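Local coordinates for rhodopsin (Todarodes pacificus, PDB 2Z73), which senses dim light for squid vision, light-driven isomerisation of its 11-cis retinal to all-trans triggering G-protein signalling that activates phospholipase C, at residues P21-V33 / G287-L299. Sequence-based numbering, arbitrary orientation.
Sequences PHWREFDQVPDAV and GPLEWVTPYAAQL
His22 and Val292 are joined by the one hydrogen bond between 21-33 and 287-299, where the extracellular N-terminal region lies against the loop leading into transmembrane helix 7. CG anti to the backbone N (chi1 171°) sets the His22 imidazole between Leu289 and Val292 O. His22 CB grazes Leu289 CD2 at 4.1 Å, and CG lies equally near both methyls of that leucine. Farther out, ND1 meets Leu289 CG and CD2, while CD2 of the ring meets Leu289 CD1, which sits almost centrally over one imidazole face, 3.7 Å from the centroid of the His22 ring, in a CH-pi contact. His22 CE1 lies near both Val292 O (3.2 Å) and Leu289 O, and at the tip NE2 of the same ring donates to Val292 O (2.7 Å). That bond lies near the ring plane and in the carbonyl plane, but is bent, with 142° at the hydrogen. The acceptor belongs to the central residue of an inverse gamma turn. Replacing the imidazole with an alanine here is likely to leave Val292 O without this donor and to open a gap beside Leu289.

The Trp23 indole, with His22 CD2 over one face, reaches in with CH2, which touches Val292 CG1 and Ala297 CB, each at 3.6 Å. Phe26 instead lays a ring face against Pro294, the first residue of helix 294-306, whose CD stands 3.5 Å from the ring centroid in a second CH-pi contact. Beyond it, the Tyr295 ring meets Val33 CG1 with its edge, and its OH approaches Pro30 CD at 3.6 Å, reaching the start of helix 31-61. Thr293 caps helix 294-306 by accepting from Ala296 N. A single hydrogen bond among apolar and CH-pi contacts is consistent with mainly apolar packing, given direction at one point by the in-plane bond from His22 to Val292 O.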
loop_
_atom_site.group_PDB
_atom_site.type_symbol
_atom_site.label_atom_id
_atom_site.label_comp_id
_atom_site.label_asym_id
_atom_site.label_seq_id
_atom_site.Cartn_x
_atom_site.Cartn_y
_atom_site.Cartn_z
ATOM N N PRO A 21 -14.073 -27.254 -6.854
ATOM C CA PRO A 21 -13.928 -28.596 -6.287
ATOM C C PRO A 21 -12.776 -28.696 -5.295
ATOM O O PRO A 21 -12.869 -29.386 -4.282
ATOM C CB PRO A 21 -13.703 -29.454 -7.520
ATOM C CG PRO A 21 -14.535 -28.771 -8.539
ATOM C CD PRO A 21 -14.193 -27.325 -8.321
ATOM N N HIS A 22 -11.688 -27.998 -5.593
ATOM C CA HIS A 22 -10.524 -28.030 -4.730
ATOM C C HIS A 22 -10.802 -27.682 -3.280
ATOM O O HIS A 22 -10.273 -28.328 -2.376
ATOM C CB HIS A 22 -9.434 -27.103 -5.242
ATOM C CG HIS A 22 -8.310 -26.945 -4.275
ATOM N ND1 HIS A 22 -7.636 -28.024 -3.747
ATOM C CD2 HIS A 22 -7.776 -25.846 -3.692
ATOM C CE1 HIS A 22 -6.734 -27.598 -2.882
ATOM N NE2 HIS A 22 -6.799 -26.280 -2.830
ATOM N N TRP A 23 -11.616 -26.663 -3.044
ATOM C CA TRP A 23 -11.918 -26.261 -1.669
ATOM C C TRP A 23 -12.968 -27.167 -1.041
ATOM O O TRP A 23 -13.171 -27.165 0.168
ATOM C CB TRP A 23 -12.413 -24.805 -1.629
ATOM C CG TRP A 23 -11.455 -23.799 -2.215
ATOM C CD1 TRP A 23 -11.659 -23.028 -3.319
ATOM C CD2 TRP A 23 -10.148 -23.460 -1.730
ATOM N NE1 TRP A 23 -10.567 -22.232 -3.554
ATOM C CE2 TRP A 23 -9.625 -22.478 -2.593
ATOM C CE3 TRP A 23 -9.371 -23.892 -0.652
ATOM C CZ2 TRP A 23 -8.357 -21.919 -2.415
ATOM C CZ3 TRP A 23 -8.106 -23.340 -0.471
ATOM C CH2 TRP A 23 -7.611 -22.360 -1.350
ATOM N N ARG A 24 -13.621 -27.960 -1.875
ATOM C CA ARG A 24 -14.681 -28.852 -1.430
ATOM C C ARG A 24 -14.229 -30.155 -0.805
ATOM O O ARG A 24 -14.991 -30.794 -0.090
ATOM C CB ARG A 24 -15.600 -29.134 -2.616
ATOM C CG ARG A 24 -16.287 -27.879 -3.105
ATOM C CD ARG A 24 -16.532 -27.860 -4.591
ATOM N NE ARG A 24 -17.449 -28.898 -5.044
ATOM C CZ ARG A 24 -18.166 -28.815 -6.164
ATOM N NH1 ARG A 24 -18.080 -27.739 -6.944
ATOM N NH2 ARG A 24 -18.958 -29.824 -6.519
ATOM N N GLU A 25 -12.995 -30.561 -1.060
ATOM C CA GLU A 25 -12.528 -31.819 -0.511
ATOM C C GLU A 25 -12.053 -31.722 0.935
ATOM O O GLU A 25 -11.796 -32.736 1.581
ATOM C CB GLU A 25 -11.405 -32.378 -1.385
ATOM C CG GLU A 25 -10.062 -31.764 -1.113
ATOM C CD GLU A 25 -9.050 -32.142 -2.154
ATOM O OE1 GLU A 25 -7.854 -32.231 -1.807
ATOM O OE2 GLU A 25 -9.444 -32.342 -3.321
ATOM N N PHE A 26 -11.953 -30.513 1.460
ATOM C CA PHE A 26 -11.474 -30.348 2.821
ATOM C C PHE A 26 -12.562 -30.375 3.867
ATOM O O PHE A 26 -13.733 -30.159 3.568
ATOM C CB PHE A 26 -10.685 -29.046 2.942
ATOM C CG PHE A 26 -9.533 -28.962 1.989
ATOM C CD1 PHE A 26 -8.340 -29.636 2.247
ATOM C CD2 PHE A 26 -9.645 -28.233 0.810
ATOM C CE1 PHE A 26 -7.281 -29.581 1.346
ATOM C CE2 PHE A 26 -8.585 -28.177 -0.094
ATOM C CZ PHE A 26 -7.401 -28.854 0.178
ATOM N N ASP A 27 -12.161 -30.671 5.100
ATOM C CA ASP A 27 -13.085 -30.700 6.215
ATOM C C ASP A 27 -13.265 -29.254 6.609
ATOM O O ASP A 27 -12.420 -28.410 6.309
ATOM C CB ASP A 27 -12.512 -31.468 7.406
ATOM C CG ASP A 27 -12.473 -32.966 7.183
ATOM O OD1 ASP A 27 -13.365 -33.506 6.493
ATOM O OD2 ASP A 27 -11.555 -33.611 7.720
ATOM N N GLN A 28 -14.360 -28.959 7.290
ATOM C CA GLN A 28 -14.613 -27.595 7.700
ATOM C C GLN A 28 -13.829 -27.238 8.946
ATOM O O GLN A 28 -13.929 -27.919 9.967
ATOM C CB GLN A 28 -16.098 -27.394 7.948
ATOM C CG GLN A 28 -16.433 -26.000 8.386
ATOM C CD GLN A 28 -17.916 -25.783 8.455
ATOM O OE1 GLN A 28 -18.650 -26.630 8.957
ATOM N NE2 GLN A 28 -18.371 -24.640 7.955
ATOM N N VAL A 29 -13.049 -26.164 8.855
ATOM C CA VAL A 29 -12.250 -25.689 9.973
ATOM C C VAL A 29 -13.170 -25.438 11.159
ATOM O O VAL A 29 -14.361 -25.215 10.993
ATOM C CB VAL A 29 -11.504 -24.388 9.607
ATOM C CG1 VAL A 29 -10.628 -24.630 8.382
ATOM C CG2 VAL A 29 -12.504 -23.251 9.351
ATOM N N PRO A 30 -12.625 -25.474 12.379
ATOM C CA PRO A 30 -13.384 -25.260 13.613
ATOM C C PRO A 30 -14.040 -23.881 13.727
ATOM O O PRO A 30 -13.576 -22.909 13.132
ATOM C CB PRO A 30 -12.336 -25.477 14.703
ATOM C CG PRO A 30 -11.329 -26.378 14.046
ATOM C CD PRO A 30 -11.217 -25.778 12.683
ATOM N N ASP A 31 -15.109 -23.801 14.515
ATOM C CA ASP A 31 -15.822 -22.544 14.723
ATOM C C ASP A 31 -14.873 -21.435 15.173
ATOM O O ASP A 31 -14.886 -20.327 14.634
ATOM C CB ASP A 31 -16.903 -22.715 15.785
ATOM C CG ASP A 31 -18.007 -23.653 15.355
ATOM O OD1 ASP A 31 -17.934 -24.201 14.238
ATOM O OD2 ASP A 31 -18.955 -23.846 16.144
ATOM N N ALA A 32 -14.056 -21.741 16.174
ATOM C CA ALA A 32 -13.122 -20.775 16.716
ATOM C C ALA A 32 -12.269 -20.137 15.638
ATOM O O ALA A 32 -11.855 -18.984 15.773
ATOM C CB ALA A 32 -12.236 -21.441 17.753
ATOM N N VAL A 33 -12.004 -20.877 14.567
ATOM C CA VAL A 33 -11.176 -20.345 13.493
ATOM C C VAL A 33 -11.936 -19.321 12.662
ATOM O O VAL A 33 -11.371 -18.315 12.223
ATOM C CB VAL A 33 -10.680 -21.460 12.554
ATOM C CG1 VAL A 33 -9.851 -20.855 11.427
ATOM C CG2 VAL A 33 -9.860 -22.472 13.336
ATOM N N GLY A 287 2.136 -25.224 -9.345
ATOM C CA GLY A 287 2.741 -26.309 -8.594
ATOM C C GLY A 287 1.783 -27.290 -7.947
ATOM O O GLY A 287 0.689 -27.533 -8.459
ATOM N N PRO A 288 2.182 -27.891 -6.815
ATOM C CA PRO A 288 1.379 -28.862 -6.067
ATOM C C PRO A 288 0.119 -28.261 -5.442
ATOM O O PRO A 288 0.156 -27.743 -4.321
ATOM C CB PRO A 288 2.346 -29.362 -4.996
ATOM C CG PRO A 288 3.683 -29.160 -5.617
ATOM C CD PRO A 288 3.545 -27.819 -6.267
ATOM N N LEU A 289 -1.001 -28.335 -6.153
ATOM C CA LEU A 289 -2.240 -27.801 -5.614
ATOM C C LEU A 289 -2.539 -28.437 -4.266
ATOM O O LEU A 289 -3.267 -27.866 -3.463
ATOM C CB LEU A 289 -3.410 -28.076 -6.561
ATOM C CG LEU A 289 -4.808 -27.646 -6.073
ATOM C CD1 LEU A 289 -4.902 -26.112 -6.040
ATOM C CD2 LEU A 289 -5.875 -28.225 -6.997
ATOM N N GLU A 290 -1.982 -29.621 -4.017
ATOM C CA GLU A 290 -2.240 -30.301 -2.753
ATOM C C GLU A 290 -1.633 -29.549 -1.589
ATOM O O GLU A 290 -1.919 -29.843 -0.431
ATOM C CB GLU A 290 -1.736 -31.754 -2.768
ATOM C CG GLU A 290 -0.355 -31.964 -3.361
ATOM C CD GLU A 290 -0.379 -32.064 -4.876
ATOM O OE1 GLU A 290 0.701 -32.231 -5.483
ATOM O OE2 GLU A 290 -1.477 -31.982 -5.459
ATOM N N TRP A 291 -0.794 -28.567 -1.903
ATOM C CA TRP A 291 -0.175 -27.754 -0.863
ATOM C C TRP A 291 -1.155 -26.673 -0.422
ATOM O O TRP A 291 -1.248 -26.337 0.759
ATOM C CB TRP A 291 1.104 -27.093 -1.384
ATOM C CG TRP A 291 2.248 -28.038 -1.566
ATOM C CD1 TRP A 291 2.339 -29.317 -1.094
ATOM C CD2 TRP A 291 3.490 -27.765 -2.222
ATOM N NE1 TRP A 291 3.563 -29.854 -1.411
ATOM C CE2 TRP A 291 4.291 -28.923 -2.103
ATOM C CE3 TRP A 291 4.008 -26.652 -2.896
ATOM C CZ2 TRP A 291 5.584 -29.002 -2.634
ATOM C CZ3 TRP A 291 5.297 -26.728 -3.426
ATOM C CH2 TRP A 291 6.069 -27.898 -3.289
ATOM N N VAL A 292 -1.893 -26.140 -1.389
ATOM C CA VAL A 292 -2.850 -25.081 -1.127
ATOM C C VAL A 292 -4.030 -25.542 -0.293
ATOM O O VAL A 292 -5.128 -25.716 -0.801
ATOM C CB VAL A 292 -3.376 -24.475 -2.437
ATOM C CG1 VAL A 292 -4.164 -23.221 -2.140
ATOM C CG2 VAL A 292 -2.221 -24.166 -3.370
ATOM N N THR A 293 -3.792 -25.741 0.998
ATOM C CA THR A 293 -4.839 -26.152 1.926
ATOM C C THR A 293 -5.584 -24.921 2.443
ATOM O O THR A 293 -5.125 -23.779 2.275
ATOM C CB THR A 293 -4.250 -26.860 3.147
ATOM O OG1 THR A 293 -3.284 -25.997 3.765
ATOM C CG2 THR A 293 -3.591 -28.164 2.749
ATOM N N PRO A 294 -6.739 -25.139 3.099
ATOM C CA PRO A 294 -7.555 -24.054 3.654
ATOM C C PRO A 294 -6.725 -23.004 4.400
ATOM O O PRO A 294 -6.913 -21.818 4.177
ATOM C CB PRO A 294 -8.522 -24.793 4.564
ATOM C CG PRO A 294 -8.757 -26.050 3.809
ATOM C CD PRO A 294 -7.368 -26.445 3.366
ATOM N N TYR A 295 -5.816 -23.446 5.273
ATOM C CA TYR A 295 -4.953 -22.534 6.030
ATOM C C TYR A 295 -3.812 -22.026 5.151
ATOM O O TYR A 295 -3.351 -20.896 5.309
ATOM C CB TYR A 295 -4.342 -23.220 7.253
ATOM C CG TYR A 295 -5.329 -23.666 8.305
ATOM C CD1 TYR A 295 -5.251 -24.950 8.854
ATOM C CD2 TYR A 295 -6.348 -22.823 8.749
ATOM C CE1 TYR A 295 -6.157 -25.384 9.809
ATOM C CE2 TYR A 295 -7.271 -23.253 9.716
ATOM C CZ TYR A 295 -7.163 -24.534 10.235
ATOM O OH TYR A 295 -8.061 -24.979 11.181
ATOM N N ALA A 296 -3.352 -22.871 4.234
ATOM C CA ALA A 296 -2.257 -22.500 3.345
ATOM C C ALA A 296 -2.597 -21.216 2.611
ATOM O O ALA A 296 -1.730 -20.366 2.369
ATOM C CB ALA A 296 -1.988 -23.618 2.340
ATOM N N ALA A 297 -3.870 -21.082 2.251
ATOM C CA ALA A 297 -4.332 -19.900 1.543
ATOM C C ALA A 297 -4.858 -18.862 2.533
ATOM O O ALA A 297 -4.407 -17.714 2.536
ATOM C CB ALA A 297 -5.411 -20.288 0.536
ATOM N N GLN A 298 -5.781 -19.267 3.398
ATOM C CA GLN A 298 -6.360 -18.333 4.357
ATOM C C GLN A 298 -5.379 -17.481 5.180
ATOM O O GLN A 298 -5.350 -16.268 5.034
ATOM C CB GLN A 298 -7.307 -19.068 5.308
ATOM C CG GLN A 298 -8.437 -18.175 5.817
ATOM C CD GLN A 298 -9.276 -17.615 4.677
ATOM O OE1 GLN A 298 -9.950 -18.368 3.970
ATOM N NE2 GLN A 298 -9.229 -16.291 4.488
ATOM N N LEU A 299 -4.585 -18.114 6.043
ATOM C CA LEU A 299 -3.638 -17.389 6.889
ATOM C C LEU A 299 -2.759 -16.381 6.153
ATOM O O LEU A 299 -2.506 -15.291 6.662
ATOM C CB LEU A 299 -2.767 -18.371 7.675
ATOM C CG LEU A 299 -3.292 -18.756 9.060
ATOM C CD1 LEU A 299 -4.703 -19.321 8.967
ATOM C CD2 LEU A 299 -2.351 -19.771 9.684
#